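Long-range contacts in metagenomic carboxyl esterase MGS0156 (Uncultured organism, PDB 5D8M), which probably hydrolyses carboxylic ester bonds, as expected of a carboxyl esterase built on the alpha/beta-hydrolase fold: residues 107-112 against 322-327; 127-132 against 213-218; 151-156 against 178-183; 247-252 against 282-287. All coordinates share one frame; numbering follows the deposited sequence.

Contact 1. Residues 107-112 against 322-327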
loop_
_atom_site.group_PDB
_atom_site.type_symbol
_atom_site.label_atom_id
_atom_site.label_comp_id
_atom_site.label_asym_id
_atom_site.label_seq_id
_atom_site.Cartn_x
_atom_site.Cartn_y
_atom_site.Cartn_z
ATOM N N PHE A 107 -0.451 7.756 6.508
ATOM C CA PHE A 107 -1.420 8.745 6.020
ATOM C C PHE A 107 -1.779 9.813 7.037
ATOM O O PHE A 107 -2.889 10.353 7.024
ATOM C CB PHE A 107 -2.699 8.039 5.528
ATOM C CG PHE A 107 -2.584 7.525 4.107
ATOM C CD1 PHE A 107 -2.418 8.415 3.061
ATOM C CD2 PHE A 107 -2.633 6.168 3.825
ATOM C CE1 PHE A 107 -2.280 7.973 1.760
ATOM C CE2 PHE A 107 -2.512 5.698 2.528
ATOM C CZ PHE A 107 -2.351 6.594 1.486
ATOM N N ASP A 108 -0.850 10.127 7.935
ATOM C CA ASP A 108 -1.219 10.976 9.072
ATOM C C ASP A 108 -1.701 12.355 8.631
ATOM O O ASP A 108 -2.645 12.894 9.201
ATOM C CB ASP A 108 -0.042 11.140 10.038
ATOM C CG ASP A 108 -0.491 11.312 11.478
ATOM O OD1 ASP A 108 -1.484 10.649 11.903
ATOM O OD2 ASP A 108 0.172 12.086 12.196
ATOM N N ASP A 109 -1.040 12.924 7.625
ATOM C CA ASP A 109 -1.396 14.251 7.154
ATOM C C ASP A 109 -2.627 14.248 6.228
ATOM O O ASP A 109 -3.118 15.307 5.847
ATOM C CB ASP A 109 -0.197 14.895 6.452
ATOM C CG ASP A 109 0.364 14.049 5.277
ATOM O OD1 ASP A 109 0.024 12.834 5.087
ATOM O OD2 ASP A 109 1.198 14.644 4.552
ATOM N N ALA A 110 -3.127 13.062 5.891
ATOM C CA ALA A 110 -4.320 12.922 5.045
ATOM C C ALA A 110 -5.633 12.731 5.818
ATOM O O ALA A 110 -6.714 12.918 5.276
ATOM C CB ALA A 110 -4.139 11.744 4.082
ATOM N N ARG A 111 -5.542 12.329 7.074
ATOM C CA ARG A 111 -6.745 11.995 7.835
ATOM C C ARG A 111 -7.661 13.188 8.169
ATOM O O ARG A 111 -8.879 13.013 8.124
ATOM C CB ARG A 111 -6.342 11.238 9.098
ATOM C CG ARG A 111 -5.652 9.902 8.722
ATOM C CD ARG A 111 -5.069 9.219 9.938
ATOM N NE ARG A 111 -6.124 8.759 10.842
ATOM C CZ ARG A 111 -5.900 8.196 12.032
ATOM N NH1 ARG A 111 -4.648 8.025 12.471
ATOM N NH2 ARG A 111 -6.926 7.814 12.790
ATOM N N PRO A 112 -7.110 14.391 8.452
ATOM C CA PRO A 112 -8.051 15.515 8.605
ATOM C C PRO A 112 -8.925 15.756 7.358
ATOM O O PRO A 112 -10.125 16.035 7.496
ATOM C CB PRO A 112 -7.130 16.708 8.859
ATOM C CG PRO A 112 -5.925 16.097 9.539
ATOM C CD PRO A 112 -5.733 14.788 8.822
ATOM N N TYR A 322 4.234 14.416 -1.571
ATOM C CA TYR A 322 3.235 13.861 -2.479
ATOM C C TYR A 322 1.863 14.264 -1.925
ATOM O O TYR A 322 1.711 14.390 -0.711
ATOM C CB TYR A 322 3.332 12.324 -2.600
ATOM C CG TYR A 322 2.374 11.792 -3.632
ATOM C CD1 TYR A 322 2.679 11.865 -4.998
ATOM C CD2 TYR A 322 1.137 11.271 -3.260
ATOM C CE1 TYR A 322 1.788 11.412 -5.953
ATOM C CE2 TYR A 322 0.236 10.830 -4.214
ATOM C CZ TYR A 322 0.566 10.901 -5.545
ATOM O OH TYR A 322 -0.342 10.468 -6.466
ATOM N N PRO A 323 0.856 14.471 -2.797
ATOM C CA PRO A 323 -0.469 14.837 -2.249
ATOM C C PRO A 323 -1.239 13.655 -1.654
ATOM O O PRO A 323 -2.274 13.244 -2.196
ATOM C CB PRO A 323 -1.211 15.409 -3.468
ATOM C CG PRO A 323 -0.552 14.769 -4.654
ATOM C CD PRO A 323 0.919 14.674 -4.254
ATOM N N ARG A 324 -0.738 13.118 -0.544
ATOM C CA ARG A 324 -1.417 12.018 0.174
ATOM C C ARG A 324 -2.889 12.318 0.563
ATOM O O ARG A 324 -3.737 11.431 0.403
ATOM C CB ARG A 324 -0.593 11.623 1.434
ATOM C CG ARG A 324 0.787 10.968 1.082
ATOM C CD ARG A 324 1.630 10.700 2.335
ATOM N NE ARG A 324 2.091 11.950 2.958
ATOM C CZ ARG A 324 3.215 12.571 2.614
ATOM N NH1 ARG A 324 3.566 13.692 3.219
ATOM N NH2 ARG A 324 3.984 12.061 1.662
ATOM N N PRO A 325 -3.215 13.546 1.044
ATOM C CA PRO A 325 -4.629 13.782 1.367
ATOM C C PRO A 325 -5.539 13.621 0.167
ATOM O O PRO A 325 -6.595 12.989 0.288
ATOM C CB PRO A 325 -4.652 15.236 1.853
ATOM C CG PRO A 325 -3.235 15.473 2.375
ATOM C CD PRO A 325 -2.380 14.718 1.398
ATOM N N ALA A 326 -5.135 14.174 -0.975
ATOM C CA ALA A 326 -5.950 14.053 -2.175
ATOM C C ALA A 326 -6.056 12.591 -2.590
ATOM O O ALA A 326 -7.136 12.130 -2.999
ATOM C CB ALA A 326 -5.380 14.877 -3.288
ATOM N N LEU A 327 -4.941 11.864 -2.481
ATOM C CA LEU A 327 -4.912 10.445 -2.829
ATOM C C LEU A 327 -5.881 9.646 -1.965
ATOM O O LEU A 327 -6.642 8.843 -2.495
ATOM C CB LEU A 327 -3.499 9.860 -2.682
ATOM C CG LEU A 327 -3.318 8.394 -3.134
ATOM C CD1 LEU A 327 -3.335 8.260 -4.683
ATOM C CD2 LEU A 327 -2.003 7.807 -2.567
HETATM O O HOH W 1 1.079 15.220 2.096
#
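Y322 enters the contact through its backbone: water 1 donates to its O and, at 2.5 Å, to D109 OD2, tying the two segments together. P323 then sits at the centre of an inverse gamma turn and at the N-cap position of helix 324-338. From the first turn of that helix R324 reaches out, its chain bent at chi3, to grip the D109 carboxylate side-on in a salt bridge. R324 NE donates to D109 OD1 over 3.1 Å at a nearly straight 166°, meeting the syn lone pair within the guanidinium plane, while R324 NH1 lies 2.9 Å from D109 OD2 and approaches from above the carboxylate plane. The two planes are only 20° apart. At chi1 56° CG of D109 lies between its backbone N and carbonyl carbon, the crowded position, which turns the carboxylate to R324. The remaining nitrogen of R324, NH2, serves N320 O and A301 O. P325 packs flush against the other backbone, its CA a tight 3.4 Å from A110 CB and its CG 3.5 Å from D109 O. Three residues after R324, L327 CD2 lies at the edge of the F107 ring, 4.2 Å from CZ. With all three nitrogens of R324 bonded, its guanidinium is fixed in rotation, and the buried positive charge is probably compensated by an ionised D109.

Contact 2. Residues 127-132 against 213-218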
loop_
_atom_site.group_PDB
_atom_site.type_symbol
_atom_site.label_atom_id
_atom_site.label_comp_id
_atom_site.label_asym_id
_atom_site.label_seq_id
_atom_site.Cartn_x
_atom_site.Cartn_y
_atom_site.Cartn_z
ATOM N N GLY A 127 2.926 -5.120 14.196
ATOM C CA GLY A 127 4.315 -5.325 14.543
ATOM C C GLY A 127 5.168 -4.950 13.347
ATOM O O GLY A 127 5.039 -5.538 12.265
ATOM N N GLY A 128 6.026 -3.952 13.523
ATOM C CA GLY A 128 6.926 -3.548 12.458
ATOM C C GLY A 128 7.916 -4.645 12.081
ATOM O O GLY A 128 8.411 -4.677 10.949
ATOM N N ARG A 129 8.216 -5.534 13.029
ATOM C CA ARG A 129 9.160 -6.613 12.787
ATOM C C ARG A 129 8.538 -8.014 12.919
ATOM O O ARG A 129 9.246 -8.999 13.137
ATOM C CB ARG A 129 10.344 -6.459 13.746
ATOM C CG ARG A 129 11.037 -5.101 13.606
ATOM C CD ARG A 129 12.369 -5.097 14.316
ATOM N NE ARG A 129 12.241 -4.871 15.753
ATOM C CZ ARG A 129 13.274 -4.837 16.586
ATOM N NH1 ARG A 129 13.092 -4.611 17.879
ATOM N NH2 ARG A 129 14.495 -5.045 16.129
ATOM N N TRP A 130 7.220 -8.105 12.766
ATOM C CA TRP A 130 6.499 -9.365 12.967
ATOM C C TRP A 130 5.972 -9.937 11.650
ATOM O O TRP A 130 5.752 -9.190 10.719
ATOM C CB TRP A 130 5.328 -9.149 13.924
ATOM C CG TRP A 130 5.762 -8.957 15.365
ATOM C CD1 TRP A 130 7.021 -9.096 15.878
ATOM C CD2 TRP A 130 4.916 -8.621 16.468
ATOM N NE1 TRP A 130 7.010 -8.865 17.241
ATOM C CE2 TRP A 130 5.725 -8.571 17.622
ATOM C CE3 TRP A 130 3.556 -8.347 16.590
ATOM C CZ2 TRP A 130 5.213 -8.259 18.881
ATOM C CZ3 TRP A 130 3.050 -8.031 17.846
ATOM C CH2 TRP A 130 3.872 -8.003 18.971
ATOM N N GLY A 131 5.725 -11.250 11.600
ATOM C CA GLY A 131 5.249 -11.898 10.390
ATOM C C GLY A 131 3.780 -11.587 10.123
ATOM O O GLY A 131 3.072 -11.055 10.984
ATOM N N SER A 132 3.321 -11.914 8.922
ATOM C CA SER A 132 1.947 -11.624 8.530
ATOM C C SER A 132 0.885 -12.358 9.370
ATOM O O SER A 132 -0.153 -11.787 9.645
ATOM C CB SER A 132 1.756 -11.956 7.056
ATOM O OG SER A 132 2.389 -10.967 6.270
ATOM N N CYS A 213 9.514 -0.556 18.765
ATOM C CA CYS A 213 8.915 -1.766 18.189
ATOM C C CYS A 213 9.550 -3.009 18.801
ATOM O O CYS A 213 10.762 -3.068 19.010
ATOM C CB CYS A 213 9.028 -1.762 16.639
ATOM S SG CYS A 213 10.717 -1.679 15.993
ATOM N N PRO A 214 8.721 -4.000 19.144
ATOM C CA PRO A 214 9.239 -5.228 19.755
ATOM C C PRO A 214 9.996 -6.034 18.695
ATOM O O PRO A 214 9.714 -5.863 17.521
ATOM C CB PRO A 214 7.963 -5.962 20.219
ATOM C CG PRO A 214 6.913 -5.473 19.264
ATOM C CD PRO A 214 7.261 -4.037 18.952
ATOM N N PRO A 215 10.936 -6.891 19.105
ATOM C CA PRO A 215 11.655 -7.752 18.159
ATOM C C PRO A 215 10.782 -8.855 17.561
ATOM O O PRO A 215 9.802 -9.284 18.184
ATOM C CB PRO A 215 12.752 -8.370 19.016
ATOM C CG PRO A 215 12.173 -8.361 20.418
ATOM C CD PRO A 215 11.354 -7.113 20.505
ATOM N N GLY A 216 11.175 -9.335 16.388
ATOM C CA GLY A 216 10.586 -10.526 15.810
ATOM C C GLY A 216 11.394 -11.764 16.157
ATOM O O GLY A 216 12.464 -11.676 16.774
ATOM N N GLU A 217 10.867 -12.918 15.763
ATOM C CA GLU A 217 11.581 -14.185 15.853
ATOM C C GLU A 217 12.173 -14.548 14.493
ATOM O O GLU A 217 11.532 -14.346 13.453
ATOM C CB GLU A 217 10.654 -15.302 16.335
ATOM C CG GLU A 217 10.114 -15.090 17.739
ATOM C CD GLU A 217 9.260 -16.249 18.220
ATOM O OE1 GLU A 217 8.947 -17.148 17.404
ATOM O OE2 GLU A 217 8.902 -16.263 19.421
ATOM N N GLY A 218 13.387 -15.089 14.509
ATOM C CA GLY A 218 14.058 -15.494 13.288
ATOM C C GLY A 218 14.064 -14.383 12.259
ATOM O O GLY A 218 14.591 -13.302 12.511
HETATM O O HOH W 2 7.633 -5.245 15.744
#
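G127 opens a type I turn that closes at W130, and its CA rests 3.4 Å above the plane of the W130 indole, toward the rim; a side chain here would run into the ring. R129 then extends along the backbone of 213-218, bent at chi3 (-81°) so that its head lies against successive carbonyls: NE donates to P214 O over 3.2 Å and NH1 to C213 O over 3.0 Å, each from above the carbonyl plane. P215 CA lies over the rim of one guanidinium face, and C213 SG, joined to C99 in a disulfide, lies 3.5 Å from R129 NE. The third nitrogen, NH2, is taken by M208 O and A205 O. In alpha/beta-hydrolase terms, 127-132 links strand 120-123 to helix 132-143, whereas 213-218 belongs to the long excursion between strands 178-184 and 244-248, where many relatives insert a cap. An alanine in place of R129 would remove the guanidinium bonds to C213, P214, M208 and A205, and would probably weaken the hold on the start of the 213-218 loop. The backbone N of R129 gives its hydrogen to water 2, which in turn donates to P214 O. R129 O receives a CA-H...O contact from G216 CA at 3.4 Å. W130 uses its pyrrole edge: NE1 donates to P215 O over 3.0 Å, with the oxygen in the ring plane. The benzo end presses on P214, W130 CZ2 standing 3.3 Å from P214 CG, and the indole also takes a cation-pi contact from R134.

Contact 3. Residues 151-156 against 178-183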
loop_
_atom_site.group_PDB
_atom_site.type_symbol
_atom_site.label_atom_id
_atom_site.label_comp_id
_atom_site.label_asym_id
_atom_site.label_seq_id
_atom_site.Cartn_x
_atom_site.Cartn_y
_atom_site.Cartn_z
ATOM N N THR A 151 -19.116 0.770 7.379
ATOM C CA THR A 151 -18.641 0.011 6.235
ATOM C C THR A 151 -17.105 0.018 6.217
ATOM O O THR A 151 -16.469 1.069 6.101
ATOM C CB THR A 151 -19.233 0.560 4.925
ATOM O OG1 THR A 151 -20.662 0.460 4.986
ATOM C CG2 THR A 151 -18.751 -0.260 3.757
ATOM N N ILE A 152 -16.520 -1.164 6.378
ATOM C CA ILE A 152 -15.083 -1.293 6.569
ATOM C C ILE A 152 -14.326 -1.326 5.237
ATOM O O ILE A 152 -14.556 -2.207 4.397
ATOM C CB ILE A 152 -14.756 -2.563 7.378
ATOM C CG1 ILE A 152 -15.393 -2.466 8.767
ATOM C CG2 ILE A 152 -13.253 -2.768 7.466
ATOM C CD1 ILE A 152 -14.885 -1.270 9.597
ATOM N N VAL A 153 -13.459 -0.334 5.041
ATOM C CA VAL A 153 -12.597 -0.283 3.869
ATOM C C VAL A 153 -11.138 -0.213 4.317
ATOM O O VAL A 153 -10.693 0.809 4.831
ATOM C CB VAL A 153 -12.943 0.925 2.967
ATOM C CG1 VAL A 153 -11.913 1.053 1.807
ATOM C CG2 VAL A 153 -14.365 0.783 2.428
ATOM N N PHE A 154 -10.396 -1.303 4.148
ATOM C CA PHE A 154 -8.975 -1.292 4.476
ATOM C C PHE A 154 -8.229 -0.440 3.462
ATOM O O PHE A 154 -8.496 -0.527 2.261
ATOM C CB PHE A 154 -8.382 -2.709 4.473
ATOM C CG PHE A 154 -8.798 -3.553 5.661
ATOM C CD1 PHE A 154 -8.180 -3.390 6.887
ATOM C CD2 PHE A 154 -9.807 -4.509 5.541
ATOM C CE1 PHE A 154 -8.539 -4.163 7.992
ATOM C CE2 PHE A 154 -10.175 -5.291 6.645
ATOM C CZ PHE A 154 -9.529 -5.119 7.872
ATOM N N VAL A 155 -7.322 0.396 3.962
ATOM C CA VAL A 155 -6.360 1.087 3.123
ATOM C C VAL A 155 -4.994 0.753 3.676
ATOM O O VAL A 155 -4.683 1.092 4.821
ATOM C CB VAL A 155 -6.575 2.604 3.106
ATOM C CG1 VAL A 155 -5.562 3.261 2.186
ATOM C CG2 VAL A 155 -8.009 2.919 2.631
ATOM N N THR A 156 -4.215 0.023 2.886
ATOM C CA THR A 156 -3.040 -0.654 3.395
ATOM C C THR A 156 -1.819 -0.178 2.644
ATOM O O THR A 156 -1.937 0.280 1.503
ATOM C CB THR A 156 -3.196 -2.206 3.247
ATOM O OG1 THR A 156 -3.256 -2.571 1.856
ATOM C CG2 THR A 156 -4.498 -2.685 3.876
ATOM N N THR A 178 -15.921 -7.226 6.006
ATOM C CA THR A 178 -15.103 -6.292 5.230
ATOM C C THR A 178 -15.724 -5.995 3.869
ATOM O O THR A 178 -16.030 -6.927 3.123
ATOM C CB THR A 178 -13.678 -6.864 5.029
ATOM O OG1 THR A 178 -13.066 -7.069 6.312
ATOM C CG2 THR A 178 -12.801 -5.919 4.193
ATOM N N ALA A 179 -15.878 -4.719 3.521
ATOM C CA ALA A 179 -16.384 -4.372 2.188
ATOM C C ALA A 179 -15.279 -4.311 1.113
ATOM O O ALA A 179 -15.494 -4.702 -0.039
ATOM C CB ALA A 179 -17.125 -3.060 2.226
ATOM N N ALA A 180 -14.111 -3.819 1.480
ATOM C CA ALA A 180 -13.096 -3.542 0.469
ATOM C C ALA A 180 -11.701 -3.519 1.046
ATOM O O ALA A 180 -11.513 -3.185 2.228
ATOM C CB ALA A 180 -13.397 -2.206 -0.218
ATOM N N VAL A 181 -10.725 -3.892 0.211
ATOM C CA VAL A 181 -9.308 -3.698 0.524
ATOM C C VAL A 181 -8.652 -2.896 -0.556
ATOM O O VAL A 181 -8.700 -3.282 -1.714
ATOM C CB VAL A 181 -8.533 -5.015 0.628
ATOM C CG1 VAL A 181 -7.045 -4.720 0.903
ATOM C CG2 VAL A 181 -9.149 -5.915 1.710
ATOM N N VAL A 182 -8.014 -1.798 -0.170
ATOM C CA VAL A 182 -7.233 -1.003 -1.090
ATOM C C VAL A 182 -5.768 -1.160 -0.750
ATOM O O VAL A 182 -5.353 -0.932 0.384
ATOM C CB VAL A 182 -7.602 0.482 -1.011
ATOM C CG1 VAL A 182 -6.772 1.261 -2.028
ATOM C CG2 VAL A 182 -9.101 0.652 -1.270
ATOM N N SER A 183 -4.995 -1.579 -1.735
ATOM C CA SER A 183 -3.564 -1.720 -1.603
ATOM C C SER A 183 -2.856 -0.478 -2.160
ATOM O O SER A 183 -3.056 -0.125 -3.330
ATOM C CB SER A 183 -3.121 -2.989 -2.377
ATOM O OG SER A 183 -1.751 -3.271 -2.180
#
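F154 and T178 meet edge-on across these two parallel strands. With chi1 at -73°, CG of F154 is anti to the carbonyl carbon, and the ring leans toward the start of 178-183. There T178 OG1 meets the edge of the F154 ring in plane, 3.4 Å from CE2, and the T178 methyl CG2 lies 3.6 Å from CD2. That hydroxyl is itself bonded to L174 O, which holds the threonine in this rotation. V181 CG2 packs near F154 CD2 on the same face. On the other face V153 (chi1 174°, CG1 anti to the backbone N) spreads both methyls over A180 CB, and CG1 reaches on to V182 CG2 at 4.2 Å. T156 adopts the crowded position at chi1 65°, placing OG1 between its own N and carbonyl carbon. T156 OG1 thus donates to V182 O over 3.0 Å beside the main-chain bond from T156 N (2.9 Å), which runs nearly along the C=O axis, so one carbonyl is doubly gripped. Earlier along the strands F154 N donates to A180 O and V182 N to F154 O (2.8 Å). At the beginning A179 departs from strand geometry, and its N turns to I152 O while its CB touches T151 CG2 at 3.6 Å. The pair forms a beta-alpha-beta unit, the two strands being connected by helices 159-170 and 172-177. Helix 159-170 lies over T156, V181 and S183; strand 87-92 flanks 151-156, strand 244-248 flanks 178-183, and Y246 packs beside A180 and V182.

Contact 4. Residues 247-252 against 282-287; sequences SLAAFA and ADAIIP
No flat group carries this contact: F251, the one aromatic ring of either segment, lies too far along to touch 282-287 and stacks instead on W65, so the interface consists of a hydroxyl, backbone polar groups, aliphatic side chains and water. It lies at the C-terminal end of strand 244-248, one of the central strands of the parallel alpha/beta-hydrolase sheet, where 282-287 passes by on the way to the neighbouring strand 290-293. S247 is the anchor. Its chi1 of -58° turns OG anti to the carbonyl carbon, toward 282-287, and there the S247 hydroxyl oxygen OG accepts the N-H of I286 N over 2.9 Å at an almost linear 170°. Water 3 stands 2.7 Å from S247 OG and donates to I286 O, so both polar groups of the I286 backbone are connected to one hydroxyl. I286 also lays CG1 within 3.5 Å of S247 OG, packing its chain beside the bond. An alanine at S247 would lose the acceptor for I286 N and the hydroxyl contact to water 3, and would probably loosen the hold of the strand end on I286. The main chain of S247 meanwhile pairs with T290 and L292. Further on, A249 CB and A284 CB meet methyl to methyl at 3.9 Å. I285 CG1 lies at the margin of this small apolar patch. Next to the alanines the two main chains do not bond directly; water 4 joins them, donating to L248 O at 2.8 Å and to A284 O at 2.6 Å.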
loop_
_atom_site.group_PDB
_atom_site.type_symbol
_atom_site.label_atom_id
_atom_site.label_comp_id
_atom_site.label_asym_id
_atom_site.label_seq_id
_atom_site.Cartn_x
_atom_site.Cartn_y
_atom_site.Cartn_z
ATOM N N SER A 247 -6.056 -1.600 -6.212
ATOM C CA SER A 247 -4.611 -1.446 -6.053
ATOM C C SER A 247 -4.096 -0.178 -6.730
ATOM O O SER A 247 -4.529 0.171 -7.849
ATOM C CB SER A 247 -3.870 -2.666 -6.633
ATOM O OG SER A 247 -4.292 -3.884 -6.013
ATOM N N LEU A 248 -3.159 0.465 -6.038
ATOM C CA LEU A 248 -2.333 1.553 -6.548
ATOM C C LEU A 248 -0.892 1.084 -6.484
ATOM O O LEU A 248 -0.459 0.587 -5.449
ATOM C CB LEU A 248 -2.516 2.820 -5.720
ATOM C CG LEU A 248 -3.868 3.511 -5.885
ATOM C CD1 LEU A 248 -4.164 4.330 -4.625
ATOM C CD2 LEU A 248 -3.846 4.430 -7.096
ATOM N N ALA A 249 -0.168 1.202 -7.596
ATOM C CA ALA A 249 1.237 0.830 -7.615
ATOM C C ALA A 249 2.124 2.050 -7.905
ATOM O O ALA A 249 2.100 2.593 -9.003
ATOM C CB ALA A 249 1.473 -0.274 -8.646
ATOM N N ALA A 250 2.912 2.475 -6.915
ATOM C CA ALA A 250 3.709 3.690 -7.064
ATOM C C ALA A 250 5.046 3.452 -7.763
ATOM O O ALA A 250 5.630 2.357 -7.681
ATOM C CB ALA A 250 3.941 4.324 -5.704
ATOM N N PHE A 251 5.507 4.484 -8.476
ATOM C CA PHE A 251 6.901 4.605 -8.843
ATOM C C PHE A 251 7.185 6.048 -9.202
ATOM O O PHE A 251 6.284 6.784 -9.595
ATOM C CB PHE A 251 7.266 3.653 -10.002
ATOM C CG PHE A 251 6.581 3.957 -11.318
ATOM C CD1 PHE A 251 5.366 3.360 -11.645
ATOM C CD2 PHE A 251 7.176 4.794 -12.242
ATOM C CE1 PHE A 251 4.752 3.621 -12.866
ATOM C CE2 PHE A 251 6.576 5.055 -13.466
ATOM C CZ PHE A 251 5.359 4.471 -13.782
ATOM N N ALA A 252 8.439 6.445 -9.044
ATOM C CA ALA A 252 8.903 7.753 -9.452
ATOM C C ALA A 252 10.191 7.564 -10.235
ATOM O O ALA A 252 10.778 6.487 -10.205
ATOM C CB ALA A 252 9.131 8.651 -8.247
ATOM N N ALA A 282 4.454 -4.334 -11.065
ATOM C CA ALA A 282 3.796 -5.596 -11.419
ATOM C C ALA A 282 3.641 -6.583 -10.229
ATOM O O ALA A 282 2.885 -7.548 -10.314
ATOM C CB ALA A 282 4.554 -6.281 -12.589
ATOM N N ASP A 283 4.323 -6.312 -9.126
ATOM C CA ASP A 283 4.253 -7.121 -7.917
ATOM C C ASP A 283 3.325 -6.494 -6.879
ATOM O O ASP A 283 3.265 -6.962 -5.741
ATOM C CB ASP A 283 5.638 -7.276 -7.282
ATOM C CG ASP A 283 6.625 -8.046 -8.162
ATOM O OD1 ASP A 283 6.291 -8.326 -9.342
ATOM O OD2 ASP A 283 7.743 -8.353 -7.665
ATOM N N ALA A 284 2.620 -5.438 -7.272
ATOM C CA ALA A 284 1.898 -4.611 -6.314
ATOM C C ALA A 284 0.427 -4.491 -6.661
ATOM O O ALA A 284 -0.257 -3.532 -6.243
ATOM C CB ALA A 284 2.539 -3.202 -6.235
ATOM N N ILE A 285 -0.063 -5.457 -7.433
ATOM C CA ILE A 285 -1.441 -5.418 -7.858
ATOM C C ILE A 285 -2.155 -6.697 -7.450
ATOM O O ILE A 285 -1.734 -7.805 -7.813
ATOM C CB ILE A 285 -1.527 -5.195 -9.379
ATOM C CG1 ILE A 285 -0.882 -3.830 -9.713
ATOM C CG2 ILE A 285 -3.001 -5.233 -9.845
ATOM C CD1 ILE A 285 -0.594 -3.616 -11.189
ATOM N N ILE A 286 -3.231 -6.540 -6.686
ATOM C CA ILE A 286 -4.038 -7.679 -6.258
ATOM C C ILE A 286 -4.800 -8.281 -7.451
ATOM O O ILE A 286 -5.628 -7.608 -8.068
ATOM C CB ILE A 286 -5.041 -7.267 -5.153
ATOM C CG1 ILE A 286 -4.293 -6.651 -3.946
ATOM C CG2 ILE A 286 -5.963 -8.456 -4.793
ATOM C CD1 ILE A 286 -5.241 -6.013 -2.838
ATOM N N PRO A 287 -4.524 -9.557 -7.778
ATOM C CA PRO A 287 -5.191 -10.152 -8.942
ATOM C C PRO A 287 -6.704 -10.270 -8.712
ATOM O O PRO A 287 -7.131 -10.468 -7.571
ATOM C CB PRO A 287 -4.515 -11.529 -9.086
ATOM C CG PRO A 287 -3.955 -11.836 -7.733
ATOM C CD PRO A 287 -3.571 -10.484 -7.138
HETATM O O HOH W 3 -6.458 -4.897 -7.347
HETATM O O HOH W 4 -0.584 -1.927 -4.226
#

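Contacts 1, 3 and 4 are buried and touch one another, whereas contact 2, partly open, stands apart, its nearest atoms about 11 Å from contact 3. Contacts 3 and 4 share the sheet: strands 178-184 and 244-248 are neighbours, with a probable hydrogen bond from L248 N to S183 O. Contact 1 packs on them through the loop residue F107, against V155, and through L327 of helix 324-338, against L248. Chemistry follows place: regular main-chain bonds in contact 3, a single hydroxyl and bridging waters at the strand end in contact 4, a charged pair in contact 1, and side-chain-to-carbonyl bonds between the irregular loops of contact 2, where a disulfide ties one loop to C99.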